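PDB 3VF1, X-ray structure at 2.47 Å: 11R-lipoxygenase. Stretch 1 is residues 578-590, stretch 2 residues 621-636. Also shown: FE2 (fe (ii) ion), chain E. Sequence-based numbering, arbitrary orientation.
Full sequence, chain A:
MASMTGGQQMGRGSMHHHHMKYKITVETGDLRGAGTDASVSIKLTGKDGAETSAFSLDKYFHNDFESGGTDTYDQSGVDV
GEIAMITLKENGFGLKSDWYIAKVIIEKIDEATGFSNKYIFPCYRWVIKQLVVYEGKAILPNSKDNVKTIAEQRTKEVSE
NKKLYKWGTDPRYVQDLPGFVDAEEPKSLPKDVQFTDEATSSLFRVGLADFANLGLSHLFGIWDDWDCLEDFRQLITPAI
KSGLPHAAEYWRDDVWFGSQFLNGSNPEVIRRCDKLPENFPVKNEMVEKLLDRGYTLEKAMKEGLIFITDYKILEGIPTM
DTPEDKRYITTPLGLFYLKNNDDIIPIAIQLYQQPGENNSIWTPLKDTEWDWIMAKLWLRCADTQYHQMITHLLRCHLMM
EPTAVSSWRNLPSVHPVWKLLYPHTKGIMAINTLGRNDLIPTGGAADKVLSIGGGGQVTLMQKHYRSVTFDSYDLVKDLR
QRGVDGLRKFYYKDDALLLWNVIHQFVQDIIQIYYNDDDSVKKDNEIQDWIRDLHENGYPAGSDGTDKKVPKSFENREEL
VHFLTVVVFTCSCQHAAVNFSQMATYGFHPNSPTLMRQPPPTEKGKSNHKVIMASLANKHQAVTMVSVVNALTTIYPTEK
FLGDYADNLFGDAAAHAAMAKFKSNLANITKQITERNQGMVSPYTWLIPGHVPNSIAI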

# COMPACT_ATOMS: atom_id res chain seq x y z
N VAL A 578 0.25 5.40 -5.83
CA VAL A 578 1.48 4.94 -6.47
C VAL A 578 1.37 3.52 -7.02
O VAL A 578 2.34 2.99 -7.56
N ASN A 579 0.21 2.89 -6.88
CA ASN A 579 0.04 1.51 -7.31
C ASN A 579 -0.94 1.37 -8.48
O ASN A 579 -0.57 0.87 -9.54
N PHE A 580 -2.18 1.81 -8.29
CA PHE A 580 -3.22 1.61 -9.29
C PHE A 580 -3.13 2.62 -10.43
O PHE A 580 -3.91 2.56 -11.39
N SER A 581 -2.19 3.55 -10.33
CA SER A 581 -1.93 4.51 -11.39
C SER A 581 -0.85 3.99 -12.34
O SER A 581 -0.46 4.67 -13.28
N GLN A 582 -0.37 2.77 -12.08
CA GLN A 582 0.78 2.23 -12.80
C GLN A 582 0.51 1.90 -14.26
O GLN A 582 1.44 1.89 -15.07
N MET A 583 -0.74 1.63 -14.61
CA MET A 583 -1.06 1.30 -16.00
C MET A 583 -1.08 2.57 -16.85
O MET A 583 -0.66 2.56 -18.01
N ALA A 584 -1.57 3.66 -16.27
CA ALA A 584 -1.55 4.95 -16.94
C ALA A 584 -0.11 5.43 -17.14
O ALA A 584 0.18 6.17 -18.08
N THR A 585 0.78 4.99 -16.25
CA THR A 585 2.16 5.45 -16.26
C THR A 585 3.07 4.55 -17.09
O THR A 585 3.91 5.04 -17.85
N TYR A 586 2.91 3.24 -16.94
CA TYR A 586 3.79 2.28 -17.60
C TYR A 586 3.13 1.57 -18.78
O TYR A 586 3.80 0.85 -19.52
N GLY A 587 1.83 1.77 -18.95
CA GLY A 587 1.11 1.17 -20.05
C GLY A 587 1.83 1.41 -21.36
O GLY A 587 2.13 0.47 -22.10
N PHE A 588 2.13 2.67 -21.64
CA PHE A 588 2.94 3.05 -22.79
C PHE A 588 4.39 3.18 -22.34
O PHE A 588 4.77 4.18 -21.72
N HIS A 589 5.19 2.17 -22.65
CA HIS A 589 6.52 2.02 -22.06
C HIS A 589 7.40 3.27 -22.14
O HIS A 589 8.07 3.63 -21.17
N PRO A 590 7.42 3.94 -23.30
CA PRO A 590 8.29 5.12 -23.46
C PRO A 590 8.00 6.24 -22.46
O PRO A 590 8.88 7.07 -22.22
N GLN A 621 10.65 -8.12 -23.12
CA GLN A 621 10.79 -7.35 -21.89
C GLN A 621 9.60 -6.42 -21.68
O GLN A 621 9.11 -6.28 -20.56
N ALA A 622 9.14 -5.80 -22.76
CA ALA A 622 8.04 -4.84 -22.68
C ALA A 622 6.74 -5.54 -22.30
O ALA A 622 5.95 -5.01 -21.52
N VAL A 623 6.51 -6.72 -22.86
CA VAL A 623 5.31 -7.49 -22.53
C VAL A 623 5.35 -7.92 -21.07
O VAL A 623 4.32 -7.92 -20.39
N THR A 624 6.53 -8.30 -20.60
CA THR A 624 6.70 -8.72 -19.21
C THR A 624 6.25 -7.62 -18.26
O THR A 624 5.59 -7.89 -17.26
N MET A 625 6.59 -6.38 -18.58
CA MET A 625 6.23 -5.25 -17.73
C MET A 625 4.72 -5.04 -17.71
O MET A 625 4.14 -4.79 -16.66
N VAL A 626 4.09 -5.14 -18.87
CA VAL A 626 2.64 -4.95 -18.98
C VAL A 626 1.90 -6.05 -18.22
O VAL A 626 0.87 -5.79 -17.60
N SER A 627 2.42 -7.27 -18.29
CA SER A 627 1.82 -8.39 -17.57
C SER A 627 1.90 -8.14 -16.07
O SER A 627 0.95 -8.41 -15.33
N VAL A 628 3.03 -7.62 -15.62
CA VAL A 628 3.24 -7.33 -14.20
C VAL A 628 2.35 -6.18 -13.74
O VAL A 628 1.62 -6.32 -12.76
N VAL A 629 2.42 -5.05 -14.43
CA VAL A 629 1.63 -3.88 -14.08
C VAL A 629 0.14 -4.21 -14.09
O VAL A 629 -0.62 -3.71 -13.26
N ASN A 630 -0.28 -5.06 -15.03
CA ASN A 630 -1.67 -5.48 -15.10
C ASN A 630 -2.05 -6.29 -13.87
O ASN A 630 -3.19 -6.22 -13.40
N ALA A 631 -1.09 -7.04 -13.34
CA ALA A 631 -1.31 -7.85 -12.15
C ALA A 631 -1.33 -6.98 -10.89
O ALA A 631 -2.20 -7.14 -10.03
N LEU A 632 -0.37 -6.07 -10.78
CA LEU A 632 -0.27 -5.20 -9.61
C LEU A 632 -1.51 -4.33 -9.43
O LEU A 632 -1.81 -3.91 -8.31
N THR A 633 -2.22 -4.06 -10.52
CA THR A 633 -3.41 -3.21 -10.46
C THR A 633 -4.69 -4.04 -10.41
O THR A 633 -5.77 -3.54 -10.75
N THR A 634 -4.58 -5.29 -9.98
CA THR A 634 -5.74 -6.17 -9.87
C THR A 634 -6.67 -5.73 -8.74
O THR A 634 -6.25 -5.64 -7.59
N ILE A 635 -7.92 -5.46 -9.09
CA ILE A 635 -8.95 -5.15 -8.10
C ILE A 635 -10.08 -6.16 -8.18
O ILE A 635 -10.81 -6.21 -9.17
N TYR A 636 -10.23 -6.97 -7.13
CA TYR A 636 -11.28 -7.98 -7.10
C TYR A 636 -12.63 -7.35 -6.79
O TYR A 636 -12.70 -6.31 -6.14

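Packing of residues 578-590 against 621-636 in 11R-lipoxygenase. Helices 582-586 and 621-632 run nearly antiparallel (160°), their axes approaching to 9.5 Å, and 697 Å² of surface is buried between the stretches, both sides summed. Apolar contacts: Val-629 points toward the first stretch with chi1 t and lies at the centre of the packing. Its CG1 sits 3.8 Å from Gln-582 CB and 3.8 Å from Met-583 CE, while its CG2 lies 4.0 Å from Tyr-586 CB, so the two methyls meet successive parts of the facing helix. Met-583 leaves its backbone sideways, but the t, p, p rotamer brings its end across; besides Val-629, its CE reaches Asn-630, 3.9 Å from CB, although the CA-to-CB bond of Asn-630 points away. Farther along, Val-626 CG2 comes within 4.3 Å of Gly-587 O. Gln-582 (chi1 m, chi2 t) points toward the second stretch, and its NE2 lies 3.6 Å from CD1 of Leu-632 (m, t), which points back toward the first. Thr-633, the first residue to leave helical geometry, places CG2 3.6 Å from Asn-579 O.

Aromatic contacts: Tyr-586 (chi1 m) points toward the helix opposite, and Met-625 (t, p, t) extends its CE over one ring face, 4.0 Å from the Tyr-586 ring centroid, in a CH-pi contact. Phe-580 (chi1 m) starts sideways, yet its ring reaches the segment beyond the helix: Phe-580 CE1 is 3.4 Å from Ile-635 CG1, and Ile-635 CD1 makes an off-centre CH-pi contact 4.2 Å from the Phe-580 ring centroid. Thr-634 O approaches the edge of that ring, 4.0 Å from Phe-580 CE1.

Polar contacts and bound groups: Asn-579 (chi1 t) provides the one direct hydrogen bond between the stretches, from ND2 to Leu-632 O at 2.9 Å and 161°. The other arm of the same amide, OD1, binds the iron of FE2 at 2.3 Å, so a single side chain links the metal to the end of the second helix. Water 2, 2.4 Å from FE, is another ligand; the remaining four come from elsewhere in the structure. Gln-582 NE2 donates to Asn-579 O (3.0 Å), bracing the turn that carries the metal ligand, and Thr-633 OG1 (chi1 p) donates to Val-629 O (3.1 Å), turning its hydroxyl back onto its own helix. At the far end His-589 (chi1 t) points toward the second stretch, where water 1 bridges the gap: it lies 2.8 Å from His-589 ND1 and donates to Ala-622 O at 2.9 Å.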

# COMPACT_ATOMS: atom_id res chain seq x y z
CB VAL A 578 2.67 4.99 -5.50
CG1 VAL A 578 2.70 6.33 -4.76
CG2 VAL A 578 2.60 3.84 -4.50
CB ASN A 579 -0.43 0.64 -6.14
CG ASN A 579 -0.37 -0.84 -6.45
OD1 ASN A 579 0.53 -1.56 -6.00
ND2 ASN A 579 -1.35 -1.32 -7.20
CB PHE A 580 -4.60 1.65 -8.64
CG PHE A 580 -4.82 0.54 -7.66
CD1 PHE A 580 -5.08 -0.75 -8.09
CD2 PHE A 580 -4.77 0.78 -6.30
CE1 PHE A 580 -5.27 -1.78 -7.19
CE2 PHE A 580 -4.96 -0.24 -5.39
CZ PHE A 580 -5.21 -1.52 -5.84
CB SER A 581 -1.48 5.84 -10.79
OG SER A 581 -0.30 5.67 -10.03
CB GLN A 582 1.31 0.99 -12.08
CG GLN A 582 2.21 1.29 -10.90
CD GLN A 582 2.78 0.03 -10.27
OE1 GLN A 582 3.98 -0.21 -10.33
NE2 GLN A 582 1.91 -0.77 -9.67
CB MET A 583 -2.40 0.57 -16.10
CG MET A 583 -2.72 0.10 -17.52
SD MET A 583 -1.45 -0.98 -18.22
CE MET A 583 -1.82 -2.53 -17.40
CB ALA A 584 -2.33 5.98 -16.13
CB THR A 585 2.71 5.54 -14.82
OG1 THR A 585 1.99 6.54 -14.09
CG2 THR A 585 4.19 5.90 -14.82
CB TYR A 586 4.30 1.24 -16.59
CG TYR A 586 5.11 1.84 -15.47
CD1 TYR A 586 6.44 2.19 -15.67
CD2 TYR A 586 4.56 2.04 -14.21
CE1 TYR A 586 7.19 2.74 -14.65
CE2 TYR A 586 5.31 2.58 -13.19
CZ TYR A 586 6.62 2.92 -13.41
OH TYR A 586 7.36 3.46 -12.38
CB PHE A 588 2.43 4.35 -23.39
CG PHE A 588 3.08 4.72 -24.69
CD1 PHE A 588 2.81 4.00 -25.85
CD2 PHE A 588 3.96 5.78 -24.76
CE1 PHE A 588 3.41 4.34 -27.04
CE2 PHE A 588 4.57 6.12 -25.96
CZ PHE A 588 4.29 5.40 -27.10
CB HIS A 589 7.25 0.84 -22.71
CG HIS A 589 8.48 0.41 -21.97
ND1 HIS A 589 8.49 -0.66 -21.10
CD2 HIS A 589 9.74 0.91 -21.96
CE1 HIS A 589 9.70 -0.81 -20.60
NE2 HIS A 589 10.47 0.14 -21.10
CB PRO A 590 7.98 5.60 -24.88
CG PRO A 590 7.52 4.37 -25.59
CD PRO A 590 6.75 3.59 -24.57
CB GLN A 621 12.08 -6.53 -21.92
CG GLN A 621 13.36 -7.36 -21.85
CD GLN A 621 14.60 -6.54 -22.14
OE1 GLN A 621 14.53 -5.51 -22.80
NE2 GLN A 621 15.74 -7.00 -21.64
CB ALA A 622 7.89 -4.10 -24.00
CB VAL A 623 5.17 -8.74 -23.42
CG1 VAL A 623 3.98 -9.58 -22.98
CG2 VAL A 623 5.03 -8.35 -24.88
CB THR A 624 8.17 -9.08 -18.90
OG1 THR A 624 8.52 -10.29 -19.59
CG2 THR A 624 8.36 -9.29 -17.40
CB MET A 625 6.92 -3.97 -18.20
CG MET A 625 6.66 -2.77 -17.30
SD MET A 625 7.07 -3.12 -15.57
CE MET A 625 6.68 -1.55 -14.80
CB VAL A 626 2.18 -4.94 -20.45
CG1 VAL A 626 0.66 -5.01 -20.53
CG2 VAL A 626 2.70 -3.70 -21.15
CB SER A 627 2.55 -9.69 -17.92
OG SER A 627 1.93 -10.80 -17.31
CB VAL A 628 4.72 -6.98 -13.92
CG1 VAL A 628 4.86 -6.31 -12.56
CG2 VAL A 628 5.58 -8.23 -14.00
CB VAL A 629 1.89 -2.71 -15.04
CG1 VAL A 629 0.83 -1.62 -14.86
CG2 VAL A 629 3.28 -2.14 -14.80
CB ASN A 630 -1.90 -6.30 -16.37
CG ASN A 630 -3.35 -6.74 -16.52
OD1 ASN A 630 -4.22 -5.93 -16.83
ND2 ASN A 630 -3.60 -8.03 -16.31
CB ALA A 631 -0.24 -8.92 -12.03
CB LEU A 632 0.98 -4.31 -9.70
CG LEU A 632 2.33 -5.02 -9.64
CD1 LEU A 632 3.46 -4.01 -9.84
CD2 LEU A 632 2.51 -5.76 -8.33
CB THR A 633 -3.49 -2.25 -11.66
OG1 THR A 633 -3.63 -2.99 -12.88
CG2 THR A 633 -2.24 -1.38 -11.74
CB THR A 634 -5.33 -7.63 -9.62
OG1 THR A 634 -4.57 -8.12 -10.73
CG2 THR A 634 -6.55 -8.51 -9.43
CB ILE A 635 -9.53 -3.73 -8.30
CG1 ILE A 635 -8.48 -2.68 -7.94
CG2 ILE A 635 -10.78 -3.55 -7.45
CD1 ILE A 635 -8.95 -1.25 -8.17
CB TYR A 636 -10.94 -9.05 -6.07
CG TYR A 636 -9.71 -9.86 -6.42
CD1 TYR A 636 -9.76 -10.81 -7.44
CD2 TYR A 636 -8.51 -9.67 -5.75
CE1 TYR A 636 -8.64 -11.54 -7.78
CE2 TYR A 636 -7.39 -10.40 -6.08
CZ TYR A 636 -7.46 -11.34 -7.10
OH TYR A 636 -6.34 -12.07 -7.43
FE FE2 E . 1.10 -2.71 -4.13
O HOH W 1 6.13 -2.13 -21.55
O HOH W 2 1.06 -4.03 -6.08